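Local structure of protein-arginine-phosphatase (Bacillus subtilis subsp. subtilis, 4KK3) at residues A19-I24 / E136-L141; S67-E72 / S93-Y98. The protein removes phosphate specifically from phosphoarginine residues in many proteins, counteracting the arginine kinase McsB and restoring DNA binding by the CtsR repressor. All blocks are in the same frame, centred on the assembly; numbering follows the deposited sequence.

Contact 1 of 2, residues A19-I24 / E136-L141; sequences ALFKSI and ELLRQL
L138 reaches into a groove lined by L20, F21 and I24 and makes the tightly packed part of this helix–helix contact. Its CD1 lies 3.9 Å from L20 CB. Its CB lies 3.8 Å from I24 CD1. Both CD2 and CB also approach F21 CD1. The end of the F21 side chain comes close to L138 and L141. Its CG is anti to the backbone N (chi1 -168°), and the CD1–CE1 edge of the ring is the part that meets L138. L141 CD2 sits over one face of this ring, offset toward the rim, and makes a CH-pi contact 4.1 Å from the ring centroid. The carbonyl oxygen L138 O instead lies at the ring edge, near its plane, 3.7 Å from F21 CE1. The side chains of F21 and L141 cross at about a right angle. No hydrogen bond links the two segments, so the core is held by apolar contacts. A142 and L145 of helix 124-145 also touch the F21 side chain.

The solvent side is looser and belongs to R139. Its CG meets I24 CD1 at 3.7 Å. The chain is extended from CG to NE, and I24 CG1 lies over one face of the guanidinium, offset toward the rim, 4.1 Å from R139 NH1. R139 NH2 has its charge partner in E135, one turn back on its own helix. The aliphatic part of R139 thus lies against the buried I24, while the residue as a whole is exposed.

The segment axes approach to 9.6 Å and cross at -40°. The packing is that of two helices, 13-28 and 124-145, on one side of the parallel four-stranded sheet in the low molecular weight phosphatase fold.

Contact 2 of 2, residues S67-E72 / S93-Y98; sequences SPLTEE and SQFGRY
The N-capped start of helix 71-76, with T70 as the N-cap, meets the turn after helix 85-94, where L69 and E71 touch F95, G96 and Y98. F95 is the first residue to leave helical geometry after helix 85-94. Its ring packs obliquely on the backbone of L69, T70 and E71. F95 CZ comes to 3.1 Å from L69 O, and F95 CE1 to 3.7 Å from E71 N. Farther round the ring, F95 CE2 lies 3.5 Å from L69 CD2, with L69 CG and CB just behind. M74 of helix 71-76 also touches both side chains. An alanine in place of F95 would probably open a gap beside L69 and take away the cover over the T70–E71 backbone.

E71 makes the polar half of the contact. Its CG is anti to the backbone N (chi1 171°). The chain then bends at chi2 (71°), which turns CD toward the loop. The two carboxylate oxygens have different partners. Y98 OH donates a hydrogen bond to E71 OE2 at 2.6 Å, met on the syn side and 31° out of the carboxylate plane. G96 N donates a weak bond to E71 OE1 at 3.3 Å. The two oxygens thus bridge the phenol and the loop backbone. E71 CD lies at the edge of the Y98 ring, near its plane. This polar side is near the surface, whereas L69 is buried.

The T70 cap is made by its OG1, which accepts from L73 N. The contact thus joins a capped helix start to the exit of the next helix, with strand 79-82 between them in sequence, in this alpha/beta phosphatase fold.

In the fold
Contacts 1 and 2 lie on opposite sides of the chain's centre. Their centres are 24 Å apart, their nearest atoms are about 11 Å apart, and they do not touch. Both segments of contact 2 fall between the two segments of contact 1 in sequence. In contact 1 the L20 side chain is about 9 Å from that of R13, probably an active-site residue as in relatives, and the L138 side chain about 12 Å from that of the nucleophile C7. In contact 2 the L69 side chain is about 10 Å from that of C7 and about 8 Å from that of N10 in the substrate-binding loop. S67 N also bonds to N10 OD1, linking segment 67-72 directly to that loop.

Contact 1 of 2, residues A19-I24 / E136-L141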
# COMPACT_ATOMS: atom_id res chain seq x y z
N ALA A 19 -2.07 6.62 2.43
CA ALA A 19 -2.55 8.00 2.55
C ALA A 19 -3.29 8.43 1.29
O ALA A 19 -4.34 9.09 1.39
CB ALA A 19 -1.38 8.93 2.83
N LEU A 20 -2.75 8.09 0.13
CA LEU A 20 -3.42 8.38 -1.14
C LEU A 20 -4.78 7.67 -1.23
O LEU A 20 -5.79 8.28 -1.61
CB LEU A 20 -2.55 7.98 -2.34
CG LEU A 20 -1.28 8.80 -2.60
CD1 LEU A 20 -0.41 8.10 -3.64
CD2 LEU A 20 -1.67 10.18 -3.10
N PHE A 21 -4.81 6.38 -0.89
CA PHE A 21 -6.07 5.64 -0.97
C PHE A 21 -7.14 6.09 0.04
O PHE A 21 -8.34 6.10 -0.27
CB PHE A 21 -5.84 4.13 -0.86
CG PHE A 21 -7.05 3.32 -1.21
CD1 PHE A 21 -7.56 3.34 -2.50
CD2 PHE A 21 -7.68 2.55 -0.25
CE1 PHE A 21 -8.70 2.60 -2.82
CE2 PHE A 21 -8.81 1.80 -0.58
CZ PHE A 21 -9.31 1.83 -1.86
N LYS A 22 -6.72 6.45 1.25
CA LYS A 22 -7.67 6.95 2.24
C LYS A 22 -8.38 8.19 1.72
O LYS A 22 -9.59 8.35 1.88
CB LYS A 22 -6.98 7.26 3.57
CG LYS A 22 -6.67 6.04 4.42
CD LYS A 22 -5.77 6.42 5.58
CE LYS A 22 -5.68 5.34 6.63
NZ LYS A 22 -4.71 5.72 7.70
N SER A 23 -7.61 9.07 1.07
CA SER A 23 -8.17 10.29 0.50
C SER A 23 -9.15 10.00 -0.63
O SER A 23 -10.27 10.53 -0.64
CB SER A 23 -7.04 11.18 -0.04
OG SER A 23 -7.58 12.39 -0.55
N ILE A 24 -8.72 9.16 -1.56
CA ILE A 24 -9.53 8.73 -2.70
C ILE A 24 -10.81 8.04 -2.24
O ILE A 24 -11.90 8.34 -2.72
CB ILE A 24 -8.73 7.74 -3.59
CG1 ILE A 24 -7.70 8.49 -4.44
CG2 ILE A 24 -9.66 6.97 -4.51
CD1 ILE A 24 -6.63 7.57 -5.01
N GLU A 136 -2.67 6.55 -9.83
CA GLU A 136 -3.43 6.00 -10.95
C GLU A 136 -3.97 4.61 -10.63
O GLU A 136 -5.11 4.28 -10.96
CB GLU A 136 -2.56 5.95 -12.21
CG GLU A 136 -3.25 5.33 -13.41
CD GLU A 136 -2.46 5.50 -14.70
OE1 GLU A 136 -2.31 6.65 -15.16
OE2 GLU A 136 -2.01 4.48 -15.24
N LEU A 137 -3.16 3.78 -9.98
CA LEU A 137 -3.59 2.44 -9.59
C LEU A 137 -4.70 2.48 -8.53
O LEU A 137 -5.66 1.70 -8.56
CB LEU A 137 -2.40 1.66 -9.05
CG LEU A 137 -1.41 1.23 -10.13
CD1 LEU A 137 -0.07 0.84 -9.51
CD2 LEU A 137 -1.99 0.09 -10.94
N LEU A 138 -4.55 3.41 -7.60
CA LEU A 138 -5.44 3.48 -6.45
C LEU A 138 -6.79 4.09 -6.83
O LEU A 138 -7.80 3.72 -6.25
CB LEU A 138 -4.78 4.26 -5.31
CG LEU A 138 -3.55 3.51 -4.77
CD1 LEU A 138 -2.76 4.42 -3.83
CD2 LEU A 138 -3.91 2.21 -4.07
N ARG A 139 -6.79 5.00 -7.80
CA ARG A 139 -8.06 5.48 -8.36
C ARG A 139 -8.84 4.35 -9.01
O ARG A 139 -10.06 4.27 -8.84
CB ARG A 139 -7.85 6.65 -9.33
CG ARG A 139 -7.40 7.92 -8.62
CD ARG A 139 -7.47 9.14 -9.51
NE ARG A 139 -6.98 10.32 -8.80
CZ ARG A 139 -7.70 11.03 -7.93
NH1 ARG A 139 -8.95 10.69 -7.66
NH2 ARG A 139 -7.16 12.08 -7.34
N GLN A 140 -8.15 3.49 -9.74
CA GLN A 140 -8.80 2.33 -10.37
C GLN A 140 -9.28 1.35 -9.31
O GLN A 140 -10.37 0.79 -9.44
CB GLN A 140 -7.87 1.60 -11.32
CG GLN A 140 -7.23 2.41 -12.43
CD GLN A 140 -6.21 1.59 -13.21
OE1 GLN A 140 -6.56 0.62 -13.89
NE2 GLN A 140 -4.93 1.96 -13.09
N LEU A 141 -8.46 1.12 -8.28
CA LEU A 141 -8.84 0.24 -7.18
C LEU A 141 -10.16 0.67 -6.56
O LEU A 141 -11.04 -0.16 -6.32
CB LEU A 141 -7.74 0.17 -6.11
CG LEU A 141 -8.00 -0.71 -4.87
CD1 LEU A 141 -8.10 -2.19 -5.26
CD2 LEU A 141 -6.91 -0.53 -3.81

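Contact 2 of 2, residues S67-E72 / S93-Y98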
# COMPACT_ATOMS: atom_id res chain seq x y z
N SER A 67 5.31 0.11 10.78
CA SER A 67 4.79 -1.04 11.50
C SER A 67 5.21 -2.33 10.79
O SER A 67 5.11 -2.42 9.57
CB SER A 67 3.27 -0.96 11.59
OG SER A 67 2.72 -2.15 12.14
N PRO A 68 5.67 -3.33 11.56
CA PRO A 68 5.97 -4.61 10.92
C PRO A 68 4.68 -5.35 10.63
O PRO A 68 3.70 -5.21 11.35
CB PRO A 68 6.76 -5.36 12.00
CG PRO A 68 6.26 -4.79 13.29
CD PRO A 68 5.99 -3.33 13.00
N LEU A 69 4.68 -6.14 9.57
CA LEU A 69 3.55 -7.00 9.30
C LEU A 69 3.56 -8.12 10.34
O LEU A 69 4.61 -8.63 10.70
CB LEU A 69 3.67 -7.55 7.89
CG LEU A 69 2.47 -8.34 7.38
CD1 LEU A 69 1.24 -7.47 7.23
CD2 LEU A 69 2.86 -8.93 6.05
N THR A 70 2.38 -8.47 10.85
CA THR A 70 2.28 -9.52 11.85
C THR A 70 1.21 -10.52 11.46
O THR A 70 0.40 -10.25 10.58
CB THR A 70 1.87 -8.96 13.22
OG1 THR A 70 0.57 -8.38 13.11
CG2 THR A 70 2.87 -7.92 13.69
N GLU A 71 1.22 -11.67 12.13
CA GLU A 71 0.22 -12.71 11.88
C GLU A 71 -1.19 -12.18 12.13
O GLU A 71 -2.11 -12.46 11.37
CB GLU A 71 0.50 -13.94 12.76
CG GLU A 71 -0.60 -14.99 12.73
CD GLU A 71 -0.67 -15.75 11.42
OE1 GLU A 71 0.35 -15.80 10.70
OE2 GLU A 71 -1.75 -16.30 11.11
N GLU A 72 -1.35 -11.39 13.20
CA GLU A 72 -2.64 -10.80 13.53
C GLU A 72 -3.20 -9.93 12.41
O GLU A 72 -4.38 -10.01 12.07
CB GLU A 72 -2.55 -9.98 14.82
CG GLU A 72 -3.89 -9.47 15.32
CD GLU A 72 -3.74 -8.25 16.21
OE1 GLU A 72 -3.49 -7.15 15.67
OE2 GLU A 72 -3.89 -8.39 17.44
N SER A 93 6.35 -16.90 3.12
CA SER A 93 7.38 -17.64 3.85
C SER A 93 7.37 -17.32 5.34
O SER A 93 7.77 -18.14 6.16
CB SER A 93 8.77 -17.38 3.26
OG SER A 93 9.18 -16.03 3.47
N GLN A 94 6.91 -16.12 5.68
CA GLN A 94 6.97 -15.65 7.06
C GLN A 94 5.66 -15.78 7.82
O GLN A 94 5.65 -15.82 9.05
CB GLN A 94 7.48 -14.20 7.11
CG GLN A 94 8.91 -14.04 6.64
CD GLN A 94 9.88 -14.96 7.36
OE1 GLN A 94 10.64 -15.71 6.73
NE2 GLN A 94 9.87 -14.91 8.69
N PHE A 95 4.54 -15.87 7.11
CA PHE A 95 3.24 -15.94 7.77
C PHE A 95 2.40 -17.12 7.33
O PHE A 95 2.87 -18.01 6.62
CB PHE A 95 2.48 -14.62 7.63
CG PHE A 95 3.26 -13.45 8.15
CD1 PHE A 95 3.42 -13.25 9.51
CD2 PHE A 95 3.87 -12.57 7.27
CE1 PHE A 95 4.15 -12.19 9.99
CE2 PHE A 95 4.61 -11.50 7.74
CZ PHE A 95 4.75 -11.31 9.10
N GLY A 96 1.14 -17.12 7.77
CA GLY A 96 0.26 -18.26 7.60
C GLY A 96 -0.22 -18.50 6.18
O GLY A 96 0.29 -17.90 5.22
N ARG A 97 -1.22 -19.38 6.06
CA ARG A 97 -1.78 -19.78 4.78
C ARG A 97 -2.80 -18.76 4.28
O ARG A 97 -4.01 -18.97 4.39
CB ARG A 97 -2.45 -21.15 4.92
CG ARG A 97 -1.55 -22.22 5.51
CD ARG A 97 -0.52 -22.69 4.49
NE ARG A 97 -1.16 -23.08 3.23
CZ ARG A 97 -0.49 -23.37 2.11
NH1 ARG A 97 0.84 -23.33 2.10
NH2 ARG A 97 -1.15 -23.69 1.01
N TYR A 98 -2.30 -17.68 3.70
CA TYR A 98 -3.16 -16.57 3.29
C TYR A 98 -2.98 -16.16 1.85
O TYR A 98 -3.32 -15.03 1.50
CB TYR A 98 -2.91 -15.35 4.17
CG TYR A 98 -3.18 -15.59 5.63
CD1 TYR A 98 -4.45 -15.92 6.06
CD2 TYR A 98 -2.16 -15.47 6.57
CE1 TYR A 98 -4.71 -16.15 7.40
CE2 TYR A 98 -2.42 -15.69 7.91
CZ TYR A 98 -3.69 -16.03 8.31
OH TYR A 98 -3.94 -16.26 9.65